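DyP (Bjerkandera adusta, PDB 3VXJ) probably acts as a heme b peroxidase of the DyP family, using hydrogen peroxide to oxidise dyes and phenolic compounds. Local coordinates at residues P46-S51 with D132-D137; F217-H222 with N365-Q370; P388-E391 with Q396-P399; G13-G18 with V357-I362. All coordinates share one frame; numbering follows the deposited sequence.

Contact 1 of 4, residues P46-S51 with D132-D137; sequences PERITS and DQFTDD
R48 reaches across to D137 and F134, and its side chain can be followed outward from the end of helix 34-48. CB points toward helix 128-142, and CG, set beside the backbone N (chi1 -62°), already approaches D137 OD2. A bend at chi2 then carries CD to 3.8 Å from F134 CE2, meeting that ring at its edge. Beyond CD comes the polar head. R48 NE gives D137 OD2 a nearly straight hydrogen bond of 2.8 Å (N-H...O 172°), the main link of a salt bridge. The acceptor lies in the guanidinium plane, yet the donor comes from above the carboxylate plane, and the guanidinium and carboxylate planes stand 60° apart. R48 NH2 adds a weak bond of 3.4 Å to D137 OD1, while F134 CE2 lies over one face of the guanidinium. Arginine suits this partly exposed place because its methylene stem can lie on an aromatic edge while its head meets an acid. F134 also touches A65 and I123, on strands 65-71 and 119-125. Two helices packed side by side on a four-stranded antiparallel sheet of order 2-3-1-4 are typical of the ferredoxin-like fold, seen here in the DyP dimeric alpha+beta barrel domain.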
loop_
_atom_site.group_PDB
_atom_site.type_symbol
_atom_site.label_atom_id
_atom_site.label_comp_id
_atom_site.label_asym_id
_atom_site.label_seq_id
_atom_site.Cartn_x
_atom_site.Cartn_y
_atom_site.Cartn_z
ATOM N N PRO A 46 -5.669 23.321 -12.095
ATOM C CA PRO A 46 -7.089 23.617 -11.881
ATOM C C PRO A 46 -8.022 22.743 -12.715
ATOM O O PRO A 46 -9.173 22.534 -12.331
ATOM C CB PRO A 46 -7.222 25.088 -12.317
ATOM C CG PRO A 46 -6.034 25.345 -13.176
ATOM C CD PRO A 46 -4.943 24.494 -12.621
ATOM N N GLU A 47 -7.522 22.232 -13.838
ATOM C CA GLU A 47 -8.320 21.425 -14.762
ATOM C C GLU A 47 -8.440 19.953 -14.375
ATOM O O GLU A 47 -9.481 19.332 -14.600
ATOM C CB GLU A 47 -7.756 21.526 -16.189
ATOM C CG GLU A 47 -7.732 22.936 -16.777
ATOM C CD GLU A 47 -9.052 23.683 -16.626
ATOM O OE1 GLU A 47 -10.103 23.159 -17.059
ATOM O OE2 GLU A 47 -9.034 24.809 -16.077
ATOM N N ARG A 48 -7.374 19.404 -13.802
ATOM C CA ARG A 48 -7.221 17.950 -13.707
ATOM C C ARG A 48 -6.943 17.370 -12.322
ATOM O O ARG A 48 -7.226 16.196 -12.083
ATOM C CB ARG A 48 -6.122 17.480 -14.664
ATOM C CG ARG A 48 -6.410 17.753 -16.144
ATOM C CD ARG A 48 -7.434 16.783 -16.711
ATOM N NE ARG A 48 -7.597 16.968 -18.150
ATOM C CZ ARG A 48 -8.720 17.355 -18.748
ATOM N NH1 ARG A 48 -9.818 17.588 -18.038
ATOM N NH2 ARG A 48 -8.747 17.492 -20.066
ATOM N N ILE A 49 -6.356 18.154 -11.423
ATOM C CA ILE A 49 -5.935 17.587 -10.135
ATOM C C ILE A 49 -7.129 17.466 -9.193
ATOM O O ILE A 49 -7.777 18.462 -8.857
ATOM C CB ILE A 49 -4.758 18.356 -9.496
ATOM C CG1 ILE A 49 -3.499 18.273 -10.387
ATOM C CG2 ILE A 49 -4.476 17.832 -8.074
ATOM C CD1 ILE A 49 -2.829 16.889 -10.500
ATOM N N THR A 50 -7.399 16.235 -8.775
ATOM C CA THR A 50 -8.616 15.877 -8.063
ATOM C C THR A 50 -8.457 15.919 -6.548
ATOM O O THR A 50 -7.613 15.210 -5.984
ATOM C CB THR A 50 -9.073 14.475 -8.503
ATOM O OG1 THR A 50 -9.006 14.384 -9.933
ATOM C CG2 THR A 50 -10.490 14.210 -8.042
ATOM N N SER A 51 -9.278 16.742 -5.902
ATOM C CA SER A 51 -9.263 16.901 -4.455
ATOM C C SER A 51 -10.061 15.827 -3.717
ATOM O O SER A 51 -10.892 15.129 -4.310
ATOM C CB SER A 51 -9.830 18.270 -4.076
ATOM O OG SER A 51 -11.232 18.313 -4.312
ATOM N N ASP A 132 -5.566 6.155 -21.396
ATOM C CA ASP A 132 -4.873 6.646 -22.594
ATOM C C ASP A 132 -5.250 8.091 -22.933
ATOM O O ASP A 132 -4.379 8.908 -23.229
ATOM C CB ASP A 132 -5.121 5.726 -23.800
ATOM C CG ASP A 132 -4.529 4.342 -23.616
ATOM O OD1 ASP A 132 -3.633 4.177 -22.757
ATOM O OD2 ASP A 132 -4.954 3.420 -24.346
ATOM N N GLN A 133 -6.541 8.416 -22.870
ATOM C CA GLN A 133 -6.984 9.778 -23.162
ATOM C C GLN A 133 -6.348 10.780 -22.201
ATOM O O GLN A 133 -5.861 11.829 -22.626
ATOM C CB GLN A 133 -8.508 9.882 -23.119
ATOM C CG GLN A 133 -9.205 9.110 -24.233
ATOM C CD GLN A 133 -10.712 9.196 -24.152
ATOM O OE1 GLN A 133 -11.270 10.200 -23.703
ATOM N NE2 GLN A 133 -11.381 8.142 -24.595
ATOM N N PHE A 134 -6.301 10.437 -20.915
ATOM C CA PHE A 134 -5.729 11.345 -19.924
ATOM C C PHE A 134 -4.207 11.396 -19.941
ATOM O O PHE A 134 -3.625 12.433 -19.601
ATOM C CB PHE A 134 -6.304 11.060 -18.534
ATOM C CG PHE A 134 -7.667 11.654 -18.336
ATOM C CD1 PHE A 134 -8.793 11.058 -18.910
ATOM C CD2 PHE A 134 -7.827 12.842 -17.618
ATOM C CE1 PHE A 134 -10.062 11.619 -18.760
ATOM C CE2 PHE A 134 -9.101 13.414 -17.458
ATOM C CZ PHE A 134 -10.213 12.800 -18.028
ATOM N N THR A 135 -3.572 10.312 -20.384
ATOM C CA THR A 135 -2.123 10.307 -20.617
ATOM C C THR A 135 -1.791 11.203 -21.820
ATOM O O THR A 135 -0.857 12.014 -21.770
ATOM C CB THR A 135 -1.600 8.876 -20.849
ATOM O OG1 THR A 135 -1.879 8.076 -19.695
ATOM C CG2 THR A 135 -0.094 8.872 -21.071
ATOM N N ASP A 136 -2.575 11.087 -22.890
ATOM C CA ASP A 136 -2.392 11.946 -24.057
ATOM C C ASP A 136 -2.605 13.425 -23.701
ATOM O O ASP A 136 -1.935 14.302 -24.250
ATOM C CB ASP A 136 -3.334 11.531 -25.188
ATOM C CG ASP A 136 -2.940 10.209 -25.832
ATOM O OD1 ASP A 136 -1.850 9.661 -25.543
ATOM O OD2 ASP A 136 -3.740 9.713 -26.649
ATOM N N ASP A 137 -3.535 13.693 -22.783
ATOM C CA ASP A 137 -3.790 15.051 -22.296
ATOM C C ASP A 137 -2.571 15.603 -21.555
ATOM O O ASP A 137 -2.207 16.766 -21.729
ATOM C CB ASP A 137 -5.041 15.065 -21.407
ATOM C CG ASP A 137 -5.331 16.430 -20.817
ATOM O OD1 ASP A 137 -5.657 17.364 -21.582
ATOM O OD2 ASP A 137 -5.278 16.569 -19.583
#

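Contact 2 of 4, residues F217-H222 with N365-Q370; sequences FMAFRH and NGFRFQ. With HEM (protoporphyrin IX containing Fe), chain B.
F367, at the start of helix 367-375, is touched by A219 and R221 of strand 216-225, two residues apart and both pointing toward the helix. The apolar part of the contact is tight: A219 CB sits 3.6 Å from F367 CG, and the small methyl lets the helix come close to the strand. F367 places its CG anti to the backbone N (chi1 167°), which carries the ring to A219 CB at its CG end and to R221 at CZ.

The second kind of contact is arginine against aromatic ring. The chain of R221 bends at chi2 and chi3 and crosses F367 at about a right angle, bringing R221 NE to 3.5 Å from F367 CZ with the guanidinium and ring planes 57° apart. The charge is paired with D103 in a salt bridge, and NH1 is hydrogen-bonded to Q94.

Strand 216-225 is an inner strand of the second four-stranded antiparallel sheet, again ferredoxin-like in its strand order, and helix 367-375 packs on it beside the heme.

Heme contacts form the third group, and they are van der Waals in kind. F367 CD1 meets the vinyl carbon CBC of the heme at 3.6 Å, and F367 O approaches that same CBC to 3.5 Å. One helical turn on, Q370 OE1 lies 3.4 Å from heme CAC, while Q370 NE2 is hydrogen-bonded to F325 O. The heme iron itself carries a water at 2.0 Å from FE, with H308 as its axial protein ligand.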
loop_
_atom_site.group_PDB
_atom_site.type_symbol
_atom_site.label_atom_id
_atom_site.label_comp_id
_atom_site.label_asym_id
_atom_site.label_seq_id
_atom_site.Cartn_x
_atom_site.Cartn_y
_atom_site.Cartn_z
ATOM N N PHE A 217 3.678 12.104 2.115
ATOM C CA PHE A 217 4.676 11.288 1.426
ATOM C C PHE A 217 4.091 9.961 0.994
ATOM O O PHE A 217 3.453 9.262 1.795
ATOM C CB PHE A 217 5.902 11.019 2.303
ATOM C CG PHE A 217 6.739 12.237 2.564
ATOM C CD1 PHE A 217 7.673 12.687 1.626
ATOM C CD2 PHE A 217 6.572 12.959 3.736
ATOM C CE1 PHE A 217 8.437 13.828 1.869
ATOM C CE2 PHE A 217 7.337 14.092 3.993
ATOM C CZ PHE A 217 8.266 14.532 3.057
ATOM N N MET A 218 4.312 9.624 -0.273
ATOM C CA MET A 218 3.988 8.315 -0.809
ATOM C C MET A 218 5.219 7.416 -0.861
ATOM O O MET A 218 6.282 7.810 -1.366
ATOM C CB MET A 218 3.419 8.450 -2.219
ATOM C CG MET A 218 2.988 7.099 -2.808
ATOM S SD MET A 218 3.003 6.984 -4.599
ATOM C CE MET A 218 1.577 7.977 -5.004
ATOM N N ALA A 219 5.062 6.198 -0.347
ATOM C CA ALA A 219 5.975 5.105 -0.637
ATOM C C ALA A 219 5.303 4.293 -1.743
ATOM O O ALA A 219 4.243 3.694 -1.542
ATOM C CB ALA A 219 6.207 4.253 0.599
ATOM N N PHE A 220 5.907 4.330 -2.923
ATOM C CA PHE A 220 5.481 3.519 -4.044
ATOM C C PHE A 220 6.376 2.281 -4.133
ATOM O O PHE A 220 7.602 2.382 -4.027
ATOM C CB PHE A 220 5.565 4.307 -5.362
ATOM C CG PHE A 220 5.165 3.488 -6.548
ATOM C CD1 PHE A 220 3.824 3.305 -6.838
ATOM C CD2 PHE A 220 6.113 2.864 -7.353
ATOM C CE1 PHE A 220 3.428 2.517 -7.907
ATOM C CE2 PHE A 220 5.721 2.072 -8.418
ATOM C CZ PHE A 220 4.382 1.904 -8.697
ATOM N N ARG A 221 5.757 1.119 -4.321
ATOM C CA ARG A 221 6.496 -0.127 -4.545
ATOM C C ARG A 221 5.883 -0.904 -5.694
ATOM O O ARG A 221 4.673 -1.139 -5.713
ATOM C CB ARG A 221 6.485 -1.010 -3.301
ATOM C CG ARG A 221 7.013 -0.341 -2.032
ATOM C CD ARG A 221 8.528 -0.385 -1.937
ATOM N NE ARG A 221 8.989 -1.646 -1.363
ATOM C CZ ARG A 221 10.208 -2.166 -1.528
ATOM N NH1 ARG A 221 11.113 -1.579 -2.304
ATOM N NH2 ARG A 221 10.514 -3.313 -0.928
ATOM N N HIS A 222 6.711 -1.291 -6.661
ATOM C CA HIS A 222 6.248 -2.165 -7.719
ATOM C C HIS A 222 6.571 -3.598 -7.317
ATOM O O HIS A 222 7.743 -3.987 -7.305
ATOM C CB HIS A 222 6.935 -1.796 -9.035
ATOM C CG HIS A 222 6.706 -2.777 -10.138
ATOM N ND1 HIS A 222 7.491 -2.819 -11.270
ATOM C CD2 HIS A 222 5.784 -3.760 -10.282
ATOM C CE1 HIS A 222 7.068 -3.791 -12.057
ATOM N NE2 HIS A 222 6.044 -4.388 -11.475
ATOM N N ASN A 365 7.981 6.261 9.893
ATOM C CA ASN A 365 6.983 5.817 10.861
ATOM C C ASN A 365 5.856 4.989 10.248
ATOM O O ASN A 365 5.122 4.327 10.975
ATOM C CB ASN A 365 6.372 7.020 11.586
ATOM C CG ASN A 365 7.305 7.628 12.591
ATOM O OD1 ASN A 365 8.376 7.076 12.897
ATOM N ND2 ASN A 365 6.905 8.766 13.128
ATOM N N GLY A 366 5.696 5.050 8.930
ATOM C CA GLY A 366 4.592 4.359 8.261
ATOM C C GLY A 366 5.122 3.141 7.545
ATOM O O GLY A 366 5.552 2.187 8.187
ATOM N N PHE A 367 5.152 3.209 6.216
ATOM C CA PHE A 367 5.714 2.158 5.380
ATOM C C PHE A 367 7.006 1.556 5.936
ATOM O O PHE A 367 7.137 0.338 6.050
ATOM C CB PHE A 367 5.990 2.711 3.980
ATOM C CG PHE A 367 6.856 1.810 3.147
ATOM C CD1 PHE A 367 6.380 0.573 2.700
ATOM C CD2 PHE A 367 8.183 2.151 2.877
ATOM C CE1 PHE A 367 7.206 -0.284 1.965
ATOM C CE2 PHE A 367 8.999 1.310 2.137
ATOM C CZ PHE A 367 8.516 0.082 1.691
ATOM N N ARG A 368 7.982 2.408 6.231
ATOM C CA ARG A 368 9.306 1.915 6.556
ATOM C C ARG A 368 9.350 1.206 7.903
ATOM O O ARG A 368 10.073 0.223 8.074
ATOM C CB ARG A 368 10.309 3.063 6.496
ATOM C CG ARG A 368 11.741 2.628 6.440
ATOM C CD ARG A 368 12.596 3.852 6.166
ATOM N NE ARG A 368 13.998 3.520 5.950
ATOM C CZ ARG A 368 14.890 3.322 6.917
ATOM N NH1 ARG A 368 14.539 3.431 8.195
ATOM N NH2 ARG A 368 16.145 3.022 6.601
ATOM N N PHE A 369 8.572 1.717 8.860
ATOM C CA PHE A 369 8.462 1.111 10.193
ATOM C C PHE A 369 7.771 -0.246 10.117
ATOM O O PHE A 369 8.213 -1.216 10.737
ATOM C CB PHE A 369 7.689 2.047 11.116
ATOM C CG PHE A 369 8.057 1.927 12.565
ATOM C CD1 PHE A 369 9.072 2.707 13.101
ATOM C CD2 PHE A 369 7.371 1.057 13.402
ATOM C CE1 PHE A 369 9.410 2.616 14.443
ATOM C CE2 PHE A 369 7.721 0.951 14.750
ATOM C CZ PHE A 369 8.737 1.742 15.263
ATOM N N GLN A 370 6.686 -0.300 9.352
ATOM C CA GLN A 370 5.954 -1.540 9.109
ATOM C C GLN A 370 6.835 -2.591 8.447
ATOM O O GLN A 370 6.770 -3.774 8.793
ATOM C CB GLN A 370 4.718 -1.250 8.269
ATOM C CG GLN A 370 3.724 -0.379 9.002
ATOM C CD GLN A 370 2.733 0.276 8.074
ATOM O OE1 GLN A 370 2.549 -0.150 6.928
ATOM N NE2 GLN A 370 2.083 1.329 8.555
HETATM C CHA HEM B . -3.392 -5.122 4.863
HETATM C CHB HEM B . -2.060 -7.589 0.926
HETATM C CHC HEM B . 2.234 -5.363 0.928
HETATM C CHD HEM B . 0.914 -2.857 4.846
HETATM C C1A HEM B . -3.393 -6.006 3.820
HETATM C C2A HEM B . -4.458 -6.931 3.506
HETATM C C3A HEM B . -4.078 -7.622 2.417
HETATM C C4A HEM B . -2.784 -7.130 2.002
HETATM C CMA HEM B . -4.866 -8.726 1.685
HETATM C CAA HEM B . -5.744 -7.111 4.344
HETATM C CBA HEM B . -6.907 -6.192 3.962
HETATM C CGA HEM B . -6.714 -4.752 4.374
HETATM O O1A HEM B . -6.764 -4.426 5.579
HETATM O O2A HEM B . -6.537 -3.900 3.459
HETATM C C1B HEM B . -0.786 -7.195 0.568
HETATM C C2B HEM B . -0.033 -7.692 -0.562
HETATM C C3B HEM B . 1.161 -7.070 -0.565
HETATM C C4B HEM B . 1.176 -6.157 0.559
HETATM C CMB HEM B . -0.554 -8.766 -1.543
HETATM C CAB HEM B . 2.325 -7.223 -1.567
HETATM C CBB HEM B . 2.135 -7.655 -2.816
HETATM C C1C HEM B . 2.263 -4.528 2.016
HETATM C C2C HEM B . 3.399 -3.735 2.445
HETATM C C3C HEM B . 3.039 -3.051 3.542
HETATM C C4C HEM B . 1.661 -3.391 3.826
HETATM C CMC HEM B . 4.758 -3.709 1.720
HETATM C CAC HEM B . 3.871 -2.051 4.387
HETATM C CBC HEM B . 5.179 -2.238 4.616
HETATM C C1D HEM B . -0.379 -3.192 5.156
HETATM C C2D HEM B . -1.154 -2.523 6.172
HETATM C C3D HEM B . -2.474 -3.229 6.186
HETATM C C4D HEM B . -2.383 -4.251 5.174
HETATM C CMD HEM B . -0.764 -1.353 7.090
HETATM C CAD HEM B . -3.636 -2.889 7.132
HETATM C CBD HEM B . -3.351 -3.570 8.467
HETATM C CGD HEM B . -4.413 -3.259 9.486
HETATM O O1D HEM B . -4.946 -4.229 10.091
HETATM O O2D HEM B . -4.728 -2.067 9.702
HETATM N NA HEM B . -2.387 -6.173 2.902
HETATM N NB HEM B . -0.006 -6.277 1.261
HETATM N NC HEM B . 1.236 -4.318 2.907
HETATM N ND HEM B . -1.143 -4.191 4.558
HETATM FE FE HEM B . -0.543 -5.293 2.942
HETATM O O HOH W 1 -1.381 -3.895 1.796
#

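Contact 3 of 4, residues P388-E391 with Q396-P399; sequences PGIE and QTTP
I390 meets T397 and its neighbours across a turn of the chain that brings two irregular segments together, both in the loop between helix 367-375 and strand 401-403. Taking 388-391 in order, P388 bonds through its backbone to G403 and rests on F305 and P381. G389 follows with a phi of 90°, where a side chain would jam against the carbonyl O of P388, so glycine fits; its own carbonyl O accepts a bond from K311 NZ.

I390 carries the contact, its branched side chain spreading over the backbone and side chain opposite. CD1 rests 3.6 Å from T397 CB, the closest approach, and the two side chains cross at about a right angle. CG1, held beside the backbone N (chi1 -54°), lies 3.7 Å from P399 O, whereas CG2 turns to the other end of the segment, 4.1 Å from Q396 N. Trimming this residue to an alanine would probably leave a gap against T397 and the carbonyl of P399, with T397 CB losing its apolar mate.

E391 points past the contact. Its carboxylate is bonded to the backbone N of I393 and of I394, and OE1 also takes the ND1 of H308, the axial ligand of the heme iron, which probably helps to fix the orientation of that imidazole.

Several polar groups of 396-399 are bonded outside the contact: T397 OG1 to N376 O, Q396 N to N376 OD1, and Q396 NE2 to D103. With no hydrogen bond between the segments, their cohesion is van der Waals packing by one buried aliphatic side chain, which depends on shape rather than on direction.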
loop_
_atom_site.group_PDB
_atom_site.type_symbol
_atom_site.label_atom_id
_atom_site.label_comp_id
_atom_site.label_asym_id
_atom_site.label_seq_id
_atom_site.Cartn_x
_atom_site.Cartn_y
_atom_site.Cartn_z
ATOM N N PRO A 388 7.875 -14.743 16.961
ATOM C CA PRO A 388 6.950 -14.583 15.815
ATOM C C PRO A 388 7.549 -14.962 14.455
ATOM O O PRO A 388 6.891 -15.621 13.646
ATOM C CB PRO A 388 6.582 -13.097 15.871
ATOM C CG PRO A 388 6.703 -12.751 17.311
ATOM C CD PRO A 388 7.905 -13.533 17.808
ATOM N N GLY A 389 8.784 -14.548 14.198
ATOM C CA GLY A 389 9.393 -14.830 12.905
ATOM C C GLY A 389 9.136 -13.748 11.872
ATOM O O GLY A 389 8.667 -12.651 12.193
ATOM N N ILE A 390 9.466 -14.070 10.626
ATOM C CA ILE A 390 9.431 -13.127 9.519
ATOM C C ILE A 390 8.060 -13.161 8.849
ATOM O O ILE A 390 7.534 -14.233 8.566
ATOM C CB ILE A 390 10.550 -13.475 8.501
ATOM C CG1 ILE A 390 11.919 -13.549 9.202
ATOM C CG2 ILE A 390 10.536 -12.508 7.309
ATOM C CD1 ILE A 390 12.224 -12.329 10.093
ATOM N N GLU A 391 7.483 -11.988 8.605
ATOM C CA GLU A 391 6.160 -11.903 8.009
ATOM C C GLU A 391 6.195 -12.628 6.646
ATOM O O GLU A 391 7.016 -12.287 5.788
ATOM C CB GLU A 391 5.779 -10.434 7.868
ATOM C CG GLU A 391 4.288 -10.183 7.711
ATOM C CD GLU A 391 3.792 -10.526 6.331
ATOM O OE1 GLU A 391 4.028 -9.716 5.404
ATOM O OE2 GLU A 391 3.161 -11.605 6.173
ATOM N N GLN A 396 11.363 -9.593 4.605
ATOM C CA GLN A 396 12.494 -9.843 3.694
ATOM C C GLN A 396 13.773 -10.456 4.268
ATOM O O GLN A 396 14.680 -10.843 3.518
ATOM C CB GLN A 396 12.764 -8.624 2.819
ATOM C CG GLN A 396 11.643 -8.435 1.808
ATOM C CD GLN A 396 11.998 -7.484 0.708
ATOM O OE1 GLN A 396 11.961 -7.847 -0.469
ATOM N NE2 GLN A 396 12.341 -6.255 1.069
ATOM N N THR A 397 13.833 -10.555 5.584
ATOM C CA THR A 397 14.963 -11.128 6.299
ATOM C C THR A 397 15.099 -12.613 5.978
ATOM O O THR A 397 14.093 -13.333 5.920
ATOM C CB THR A 397 14.694 -10.970 7.797
ATOM O OG1 THR A 397 14.373 -9.601 8.078
ATOM C CG2 THR A 397 15.869 -11.423 8.645
ATOM N N THR A 398 16.336 -13.072 5.791
ATOM C CA THR A 398 16.596 -14.492 5.561
ATOM C C THR A 398 17.306 -15.115 6.762
ATOM O O THR A 398 18.185 -14.485 7.354
ATOM C CB THR A 398 17.425 -14.730 4.289
ATOM O OG1 THR A 398 18.678 -14.053 4.403
ATOM C CG2 THR A 398 16.689 -14.228 3.052
ATOM N N PRO A 399 16.926 -16.355 7.131
ATOM C CA PRO A 399 15.885 -17.159 6.487
ATOM C C PRO A 399 14.484 -16.616 6.767
ATOM O O PRO A 399 14.248 -16.031 7.829
ATOM C CB PRO A 399 16.057 -18.536 7.140
ATOM C CG PRO A 399 16.618 -18.238 8.478
ATOM C CD PRO A 399 17.560 -17.088 8.243
#

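Contact 4 of 4, residues G13-G18 with V357-I362; sequences GDILVG and VEYQSI
Y359 projects from strand 353-360 toward D14 and I15 of the short, weakly bonded helix about 13-16, joining the second ferredoxin-like sheet to the N-terminal part of the chain. It has the largest surface buried here, and tyrosine suits the place by offering both a broad face and a polar end. The face takes I15: its CA stands 4.0 Å from the ring centroid, 19° off the normal, a CH-pi contact, and I15 CG1 adds apolar packing 4.0 Å from Y359 CE1. The polar end takes D14, which turns its CG anti to the backbone N and thereby carries OD2 to the ring edge beside Y359 OH. Y359 OH donates a short hydrogen bond of 2.6 Å to D14 OD2. The other oxygen, D14 OD1, is engaged by S330 OG and by the backbone N of M19, so this buried acid is held by bonds at both oxygens. A phenylalanine in place of Y359 would probably leave the buried D14 OD2 without its hydroxyl donor. Y359 and D14 also both touch L122 of the first sheet. In the bond itself, Y359 OH meets D14 OD2 on its anti side, 16° out of the carboxylate plane, with carboxylate and ring 83° apart.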
loop_
_atom_site.group_PDB
_atom_site.type_symbol
_atom_site.label_atom_id
_atom_site.label_comp_id
_atom_site.label_asym_id
_atom_site.label_seq_id
_atom_site.Cartn_x
_atom_site.Cartn_y
_atom_site.Cartn_z
ATOM N N GLY A 13 -6.788 13.965 -3.552
ATOM C CA GLY A 13 -7.797 13.031 -3.073
ATOM C C GLY A 13 -7.323 11.623 -2.758
ATOM O O GLY A 13 -7.884 10.971 -1.882
ATOM N N ASP A 14 -6.307 11.137 -3.469
ATOM C CA ASP A 14 -5.839 9.769 -3.209
ATOM C C ASP A 14 -5.260 9.589 -1.805
ATOM O O ASP A 14 -5.282 8.485 -1.265
ATOM C CB ASP A 14 -4.836 9.309 -4.267
ATOM C CG ASP A 14 -4.700 7.798 -4.323
ATOM O OD1 ASP A 14 -5.741 7.108 -4.332
ATOM O OD2 ASP A 14 -3.550 7.300 -4.328
ATOM N N ILE A 15 -4.771 10.684 -1.218
ATOM C CA ILE A 15 -4.156 10.638 0.105
ATOM C C ILE A 15 -5.178 10.292 1.194
ATOM O O ILE A 15 -4.930 9.435 2.038
ATOM C CB ILE A 15 -3.510 11.985 0.472
ATOM C CG1 ILE A 15 -2.416 12.355 -0.530
ATOM C CG2 ILE A 15 -2.936 11.924 1.882
ATOM C CD1 ILE A 15 -1.982 13.811 -0.420
ATOM N N LEU A 16 -6.324 10.972 1.162
ATOM C CA LEU A 16 -7.278 10.948 2.271
ATOM C C LEU A 16 -8.456 10.015 2.021
ATOM O O LEU A 16 -8.939 9.359 2.939
ATOM C CB LEU A 16 -7.774 12.375 2.566
ATOM C CG LEU A 16 -8.786 12.648 3.684
ATOM C CD1 LEU A 16 -8.228 12.211 5.026
ATOM C CD2 LEU A 16 -9.176 14.123 3.715
ATOM N N VAL A 17 -8.914 9.964 0.773
ATOM C CA VAL A 17 -10.130 9.245 0.421
ATOM C C VAL A 17 -9.801 7.983 -0.374
ATOM O O VAL A 17 -10.402 6.927 -0.155
ATOM C CB VAL A 17 -11.102 10.167 -0.365
ATOM C CG1 VAL A 17 -12.394 9.436 -0.709
ATOM C CG2 VAL A 17 -11.404 11.431 0.435
ATOM N N GLY A 18 -8.843 8.100 -1.288
ATOM C CA GLY A 18 -8.476 6.996 -2.175
ATOM C C GLY A 18 -9.310 7.040 -3.438
ATOM O O GLY A 18 -10.534 7.200 -3.376
ATOM N N VAL A 357 0.889 1.523 -2.845
ATOM C CA VAL A 357 0.909 2.955 -2.549
ATOM C C VAL A 357 0.540 3.140 -1.090
ATOM O O VAL A 357 -0.537 2.705 -0.668
ATOM C CB VAL A 357 -0.138 3.684 -3.411
ATOM C CG1 VAL A 357 -0.255 5.138 -3.012
ATOM C CG2 VAL A 357 0.209 3.562 -4.901
ATOM N N GLU A 358 1.432 3.771 -0.323
ATOM C CA GLU A 358 1.160 4.030 1.083
ATOM C C GLU A 358 1.550 5.457 1.426
ATOM O O GLU A 358 2.661 5.890 1.097
ATOM C CB GLU A 358 1.930 3.048 1.964
ATOM C CG GLU A 358 1.520 3.061 3.429
ATOM C CD GLU A 358 2.034 1.863 4.220
ATOM O OE1 GLU A 358 3.066 1.291 3.851
ATOM O OE2 GLU A 358 1.372 1.489 5.221
ATOM N N TYR A 359 0.626 6.164 2.077
ATOM C CA TYR A 359 0.792 7.573 2.439
ATOM C C TYR A 359 0.927 7.761 3.941
ATOM O O TYR A 359 0.183 7.168 4.734
ATOM C CB TYR A 359 -0.414 8.401 1.999
ATOM C CG TYR A 359 -0.659 8.447 0.511
ATOM C CD1 TYR A 359 0.135 9.227 -0.325
ATOM C CD2 TYR A 359 -1.709 7.721 -0.060
ATOM C CE1 TYR A 359 -0.105 9.293 -1.685
ATOM C CE2 TYR A 359 -1.965 7.785 -1.438
ATOM C CZ TYR A 359 -1.147 8.562 -2.235
ATOM O OH TYR A 359 -1.377 8.629 -3.598
ATOM N N GLN A 360 1.844 8.649 4.317
ATOM C CA GLN A 360 2.092 8.995 5.723
ATOM C C GLN A 360 2.871 10.301 5.742
ATOM O O GLN A 360 3.519 10.657 4.758
ATOM C CB GLN A 360 2.908 7.901 6.428
ATOM C CG GLN A 360 4.239 7.574 5.735
ATOM C CD GLN A 360 4.093 6.521 4.647
ATOM O OE1 GLN A 360 3.756 5.373 4.924
ATOM N NE2 GLN A 360 4.360 6.906 3.395
ATOM N N SER A 361 2.815 11.013 6.862
ATOM C CA SER A 361 3.610 12.228 7.006
ATOM C C SER A 361 5.099 11.933 7.206
ATOM O O SER A 361 5.936 12.745 6.815
ATOM C CB SER A 361 3.085 13.076 8.161
ATOM O OG SER A 361 3.227 12.342 9.365
ATOM N N ILE A 362 5.417 10.795 7.827
ATOM C CA ILE A 362 6.802 10.453 8.160
ATOM C C ILE A 362 7.038 9.067 7.603
ATOM O O ILE A 362 6.487 8.085 8.107
ATOM C CB ILE A 362 7.068 10.494 9.687
ATOM C CG1 ILE A 362 6.850 11.909 10.231
ATOM C CG2 ILE A 362 8.499 10.017 10.017
ATOM C CD1 ILE A 362 6.671 11.983 11.753
#

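Overall arrangement
Contacts 2 and 4 form the middle of the molecule, their centres about 10 Å apart, on neighbouring strands 216-225 and 353-360 of one sheet; strand 353-360 leads into helix 367-375, so their segments interleave along the chain. Contact 1 belongs to the first sheet's helices, about 19 Å from contact 4 between centres, and joins it through a probable hydrogen bond from G13 N to T50 O. Contact 3 comes last in sequence and lies about 41 Å from contact 1, centre to centre, across the chain's centre. R221 packs near Q396, linking contacts 2 and 3. Two ferredoxin-like halves are thus tied together, with the heme beside contact 2.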